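Local coordinates for protein particle-associated glycoside hydrolase (PDB 6C72) that depolymerises the capsular polysaccharide of Acinetobacter baumannii, acting as a trimeric phage tailspike that probably opens the way for virus entry, at residues A[486-491]-A[578-583]; A[19-24]-A[39-44]. All blocks are in the same frame, centred on the assembly; numbering follows the deposited sequence.

Contact 1. Residues A[486-491]-A[578-583]; sequences FNTEIR and IVKVDV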
loop_
_atom_site.group_PDB
_atom_site.type_symbol
_atom_site.label_atom_id
_atom_site.label_comp_id
_atom_site.label_asym_id
_atom_site.label_seq_id
_atom_site.Cartn_x
_atom_site.Cartn_y
_atom_site.Cartn_z
ATOM N N PHE A 486 40.162 23.593 -5.657
ATOM C CA PHE A 486 41.242 22.618 -5.691
ATOM C C PHE A 486 40.663 21.329 -6.260
ATOM O O PHE A 486 39.759 20.741 -5.664
ATOM C CB PHE A 486 41.836 22.408 -4.297
ATOM C CG PHE A 486 42.892 21.351 -4.236
ATOM C CD1 PHE A 486 42.550 20.032 -4.020
ATOM C CD2 PHE A 486 44.225 21.677 -4.378
ATOM C CE1 PHE A 486 43.512 19.053 -3.957
ATOM C CE2 PHE A 486 45.207 20.699 -4.319
ATOM C CZ PHE A 486 44.852 19.385 -4.114
ATOM N N ASN A 487 41.141 20.920 -7.430
ATOM C CA ASN A 487 40.696 19.696 -8.080
ATOM C C ASN A 487 41.895 18.839 -8.414
ATOM O O ASN A 487 42.918 19.336 -8.896
ATOM C CB ASN A 487 39.901 19.955 -9.356
ATOM C CG ASN A 487 38.509 20.447 -9.068
ATOM O OD1 ASN A 487 37.595 19.647 -8.861
ATOM N ND2 ASN A 487 38.331 21.771 -9.041
ATOM N N THR A 488 41.751 17.543 -8.190
ATOM C CA THR A 488 42.832 16.611 -8.439
ATOM C C THR A 488 42.315 15.449 -9.284
ATOM O O THR A 488 41.215 14.940 -9.047
ATOM C CB THR A 488 43.446 16.153 -7.096
ATOM O OG1 THR A 488 44.448 15.160 -7.324
ATOM C CG2 THR A 488 42.399 15.581 -6.179
ATOM N N GLU A 489 43.079 15.093 -10.318
ATOM C CA GLU A 489 42.834 13.925 -11.154
ATOM C C GLU A 489 44.127 13.125 -11.285
ATOM O O GLU A 489 45.223 13.629 -11.022
ATOM C CB GLU A 489 42.310 14.302 -12.552
ATOM C CG GLU A 489 40.885 14.819 -12.584
ATOM C CD GLU A 489 40.443 15.230 -13.978
ATOM O OE1 GLU A 489 41.260 15.810 -14.725
ATOM O OE2 GLU A 489 39.269 14.978 -14.331
ATOM N N ILE A 490 43.997 11.882 -11.746
ATOM C CA ILE A 490 45.124 10.956 -11.753
ATOM C C ILE A 490 44.988 10.005 -12.937
ATOM O O ILE A 490 43.889 9.532 -13.262
ATOM C CB ILE A 490 45.207 10.216 -10.400
ATOM C CG1 ILE A 490 46.572 9.555 -10.207
ATOM C CG2 ILE A 490 44.047 9.228 -10.237
ATOM C CD1 ILE A 490 46.792 9.022 -8.773
ATOM N N ARG A 491 46.115 9.729 -13.590
ATOM C CA ARG A 491 46.124 8.896 -14.786
ATOM C C ARG A 491 47.309 7.951 -14.719
ATOM O O ARG A 491 48.315 8.240 -14.067
ATOM C CB ARG A 491 46.208 9.735 -16.073
ATOM C CG ARG A 491 45.007 10.611 -16.320
ATOM C CD ARG A 491 43.789 9.749 -16.614
ATOM N NE ARG A 491 42.581 10.527 -16.888
ATOM C CZ ARG A 491 41.757 10.977 -15.938
ATOM N NH1 ARG A 491 42.019 10.723 -14.661
ATOM N NH2 ARG A 491 40.668 11.669 -16.267
ATOM N N ILE A 578 52.566 6.717 -12.511
ATOM C CA ILE A 578 51.309 7.337 -12.116
ATOM C C ILE A 578 51.516 8.846 -12.102
ATOM O O ILE A 578 52.525 9.338 -11.574
ATOM C CB ILE A 578 50.845 6.840 -10.740
ATOM C CG1 ILE A 578 50.772 5.297 -10.679
ATOM C CG2 ILE A 578 49.528 7.503 -10.378
ATOM C CD1 ILE A 578 49.726 4.623 -11.599
ATOM N N VAL A 579 50.569 9.588 -12.669
ATOM C CA VAL A 579 50.664 11.042 -12.756
ATOM C C VAL A 579 49.429 11.647 -12.092
ATOM O O VAL A 579 48.292 11.408 -12.527
ATOM C CB VAL A 579 50.802 11.510 -14.213
ATOM C CG1 VAL A 579 50.881 13.016 -14.290
ATOM C CG2 VAL A 579 52.023 10.866 -14.858
ATOM N N LYS A 580 49.645 12.401 -11.023
ATOM C CA LYS A 580 48.571 13.066 -10.300
ATOM C C LYS A 580 48.730 14.574 -10.453
ATOM O O LYS A 580 49.847 15.094 -10.346
ATOM C CB LYS A 580 48.577 12.657 -8.828
ATOM C CG LYS A 580 47.513 13.326 -7.960
ATOM C CD LYS A 580 47.546 12.719 -6.558
ATOM C CE LYS A 580 46.450 13.262 -5.651
ATOM N NZ LYS A 580 46.697 14.678 -5.210
ATOM N N VAL A 581 47.624 15.266 -10.736
ATOM C CA VAL A 581 47.620 16.714 -10.902
ATOM C C VAL A 581 46.724 17.347 -9.843
ATOM O O VAL A 581 45.572 16.936 -9.667
ATOM C CB VAL A 581 47.145 17.128 -12.302
ATOM C CG1 VAL A 581 47.483 18.590 -12.516
ATOM C CG2 VAL A 581 47.808 16.276 -13.353
ATOM N N ASP A 582 47.246 18.372 -9.172
ATOM C CA ASP A 582 46.483 19.225 -8.265
ATOM C C ASP A 582 46.373 20.604 -8.905
ATOM O O ASP A 582 47.392 21.221 -9.231
ATOM C CB ASP A 582 47.164 19.342 -6.897
ATOM C CG ASP A 582 47.461 17.989 -6.256
ATOM O OD1 ASP A 582 46.756 16.998 -6.546
ATOM O OD2 ASP A 582 48.393 17.923 -5.427
ATOM N N VAL A 583 45.150 21.086 -9.095
ATOM C CA VAL A 583 44.910 22.374 -9.737
ATOM C C VAL A 583 44.272 23.312 -8.719
ATOM O O VAL A 583 43.244 22.980 -8.111
ATOM C CB VAL A 583 44.016 22.246 -10.987
ATOM C CG1 VAL A 583 43.827 23.603 -11.653
ATOM C CG2 VAL A 583 44.588 21.234 -11.971
HETATM O O HOH W 1 40.887 23.581 -9.353
#
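An antiparallel strand pair runs from Asn-487 opposite Val-583 to Arg-491 opposite Val-579, buried near the middle of the six-stranded sheet of the C-terminal domain. Three two-bond rings lace it: Asn-487 N gives to Val-583 O at 3.0 Å, and Val-581 N to Glu-489 O in a nearly straight bond (173°). A water bridges Asn-487 ND2 to Val-583 O.

On the face of Thr-488 and Ile-490 the chemistry is mixed. Lys-580 stays extended until chi4 (-73°) turns NZ to Asp-582 OD1, where it meets the syn lone pair in a 2.7 Å salt bridge. Thr-488 OG1 lies 3.1 Å from Asp-582 OD1, with Val-581 O as another possible taker of its proton; a threonine hydroxyl is short enough to stay beside its own strand and still lie within bonding range of the carboxylate. Strands 485-494 and 576-585 belong to an all-beta domain whose C-terminal residues run over the face of Asn-487 and Glu-489, where Glu-489 makes a salt bridge to Lys-592 and a hydrogen bond to Trp-595. Farther along, Ile-490 CD1 packs on Ile-578 CG2 at 3.5 Å, a fit for branched side chains in a buried sheet. At the other end CE2 of the Phe-486 ring rests 3.5 Å from Asp-582 CB, and that ring makes a cation-pi contact with Lys-580 of the third subunit, while Lys-580 here pairs likewise with Phe-486 of the second subunit.

Contact 2. Residues A[19-24]-A[39-44]; sequences VQVDSV and ATTTSY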
loop_
_atom_site.group_PDB
_atom_site.type_symbol
_atom_site.label_atom_id
_atom_site.label_comp_id
_atom_site.label_asym_id
_atom_site.label_seq_id
_atom_site.Cartn_x
_atom_site.Cartn_y
_atom_site.Cartn_z
ATOM N N VAL A 19 -52.013 -23.874 -2.335
ATOM C CA VAL A 19 -51.750 -25.266 -1.987
ATOM C C VAL A 19 -50.652 -25.329 -0.926
ATOM O O VAL A 19 -49.659 -24.594 -0.989
ATOM C CB VAL A 19 -51.374 -26.062 -3.252
ATOM C CG1 VAL A 19 -51.015 -27.500 -2.912
ATOM C CG2 VAL A 19 -52.519 -26.020 -4.238
ATOM N N GLN A 20 -50.821 -26.227 0.045
ATOM C CA GLN A 20 -49.845 -26.446 1.111
ATOM C C GLN A 20 -49.765 -27.942 1.375
ATOM O O GLN A 20 -50.757 -28.549 1.790
ATOM C CB GLN A 20 -50.239 -25.705 2.403
ATOM C CG GLN A 20 -49.122 -25.611 3.457
ATOM C CD GLN A 20 -49.538 -24.913 4.769
ATOM O OE1 GLN A 20 -50.595 -24.276 4.869
ATOM N NE2 GLN A 20 -48.698 -25.056 5.787
ATOM N N VAL A 21 -48.606 -28.541 1.117
ATOM C CA VAL A 21 -48.392 -29.960 1.367
ATOM C C VAL A 21 -47.184 -30.115 2.287
ATOM O O VAL A 21 -46.510 -29.144 2.626
ATOM C CB VAL A 21 -48.223 -30.778 0.070
ATOM C CG1 VAL A 21 -49.501 -30.725 -0.746
ATOM C CG2 VAL A 21 -47.055 -30.264 -0.735
ATOM N N ASP A 22 -46.944 -31.354 2.728
ATOM C CA ASP A 22 -45.939 -31.625 3.750
ATOM C C ASP A 22 -44.594 -32.084 3.192
ATOM O O ASP A 22 -43.622 -32.153 3.955
ATOM C CB ASP A 22 -46.471 -32.659 4.762
ATOM C CG ASP A 22 -46.801 -34.003 4.131
ATOM O OD1 ASP A 22 -46.603 -34.172 2.912
ATOM O OD2 ASP A 22 -47.294 -34.892 4.858
ATOM N N SER A 23 -44.507 -32.397 1.901
ATOM C CA SER A 23 -43.266 -32.902 1.326
ATOM C C SER A 23 -43.371 -32.842 -0.190
ATOM O O SER A 23 -44.445 -32.597 -0.746
ATOM C CB SER A 23 -42.961 -34.334 1.777
ATOM O OG SER A 23 -43.900 -35.240 1.234
ATOM N N VAL A 24 -42.237 -33.102 -0.850
ATOM C CA VAL A 24 -42.218 -33.177 -2.308
ATOM C C VAL A 24 -43.017 -34.384 -2.787
ATOM O O VAL A 24 -43.747 -34.304 -3.784
ATOM C CB VAL A 24 -40.764 -33.208 -2.828
ATOM C CG1 VAL A 24 -40.703 -33.813 -4.216
ATOM C CG2 VAL A 24 -40.172 -31.806 -2.865
ATOM N N ALA A 39 -47.983 -23.303 -4.872
ATOM C CA ALA A 39 -47.879 -24.434 -3.958
ATOM C C ALA A 39 -46.681 -24.229 -3.044
ATOM O O ALA A 39 -45.643 -23.714 -3.472
ATOM C CB ALA A 39 -47.736 -25.764 -4.684
ATOM N N THR A 40 -46.832 -24.627 -1.784
ATOM C CA THR A 40 -45.792 -24.469 -0.778
ATOM C C THR A 40 -45.623 -25.778 -0.025
ATOM O O THR A 40 -46.586 -26.297 0.546
ATOM C CB THR A 40 -46.123 -23.312 0.171
ATOM O OG1 THR A 40 -45.973 -22.072 -0.533
ATOM C CG2 THR A 40 -45.200 -23.320 1.388
ATOM N N THR A 41 -44.413 -26.328 -0.059
ATOM C CA THR A 41 -44.080 -27.535 0.686
ATOM C C THR A 41 -43.617 -27.180 2.092
ATOM O O THR A 41 -42.921 -26.184 2.298
ATOM C CB THR A 41 -42.980 -28.335 -0.012
ATOM O OG1 THR A 41 -41.842 -27.491 -0.232
ATOM C CG2 THR A 41 -43.474 -28.901 -1.334
ATOM N N THR A 42 -44.045 -27.990 3.061
ATOM C CA THR A 42 -43.579 -27.839 4.434
ATOM C C THR A 42 -42.107 -28.211 4.560
ATOM O O THR A 42 -41.326 -27.497 5.200
ATOM C CB THR A 42 -44.419 -28.727 5.356
ATOM O OG1 THR A 42 -45.774 -28.257 5.394
ATOM C CG2 THR A 42 -43.827 -28.752 6.754
ATOM N N SER A 43 -41.727 -29.355 3.998
ATOM C CA SER A 43 -40.345 -29.806 3.930
ATOM C C SER A 43 -40.108 -30.447 2.577
ATOM O O SER A 43 -41.039 -30.640 1.791
ATOM C CB SER A 43 -40.020 -30.813 5.033
ATOM O OG SER A 43 -40.525 -30.378 6.274
ATOM N N TYR A 44 -38.850 -30.799 2.304
ATOM C CA TYR A 44 -38.609 -31.679 1.166
ATOM C C TYR A 44 -39.011 -33.109 1.511
ATOM O O TYR A 44 -39.896 -33.686 0.876
ATOM C CB TYR A 44 -37.150 -31.621 0.730
ATOM C CG TYR A 44 -36.917 -32.191 -0.654
ATOM C CD1 TYR A 44 -36.870 -33.562 -0.873
ATOM C CD2 TYR A 44 -36.735 -31.347 -1.745
ATOM C CE1 TYR A 44 -36.654 -34.065 -2.133
ATOM C CE2 TYR A 44 -36.516 -31.840 -2.991
ATOM C CZ TYR A 44 -36.468 -33.192 -3.182
ATOM O OH TYR A 44 -36.247 -33.673 -4.440
#
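Val-19 and Ala-39 open a parallel strand pair, touching through their CB atoms, and the two segments stay together past the strand ends until Val-24 meets Tyr-44. Strand 19-21, helix 24-27 and strand 38-41 form a beta-alpha-beta unit near the N-terminal end of the modelled chain, and the contact joins its two strands. Thr-40 sits astride the register: its N gives to Val-19 O at 2.9 Å and its O takes the proton of Val-21 N at 3.1 Å. Two residues on, Thr-42 grips Val-21 O twice, by the backbone N at 2.8 Å and by OG1 at 3.0 Å, the hydroxyl standing above the carbonyl plane.

Tyr-44 closes the far end. Its CB points away from the 19-24 segment, but chi1 (-164°) sets CG anti to the backbone N. The ring presents one face to Val-24 CG2: CG is 4.0 Å from that methyl, CD2 is the nearest ring atom at 3.6 Å, and CE2 (3.7 Å) and then CZ are met next. CG2 stands over the face, displaced toward the rim and 15° off the ring normal, in a CH-pi contact for which a flat aromatic and a branched aliphatic are well matched. At the tip, OH bonds to Gly-67 O. Meanwhile Tyr-44 O accepts from Val-24 N at 3.0 Å in the carbonyl plane, and OG of Ser-23, at the N-cap, accepts from Ala-26 N.

The chemistry implies that the start of helix 24-27 is tied down twice, by the serine cap and by a backbone carbonyl from the neighbouring loop, with the Val-24 methyl against the Tyr-44 ring beside these bonds.

The two contacts stand at opposite ends of an elongated chain, their nearest atoms about 90 Å apart, and share no strand or sheet. Contact 1 is core: an antiparallel pair inside a wide sheet, most of its residues buried, with a buried salt bridge among its side chains and contacts to both other subunits. Contact 2 is partly exposed, at a strand that is outermost within this chain in a small mixed sheet; it is parallel, its side chains work through hydroxyls and a CH-pi contact instead of a salt bridge, and it packs against the second subunit. Where contact 1 repeats one strand pairing throughout, contact 2 passes from strands to loop and helix start.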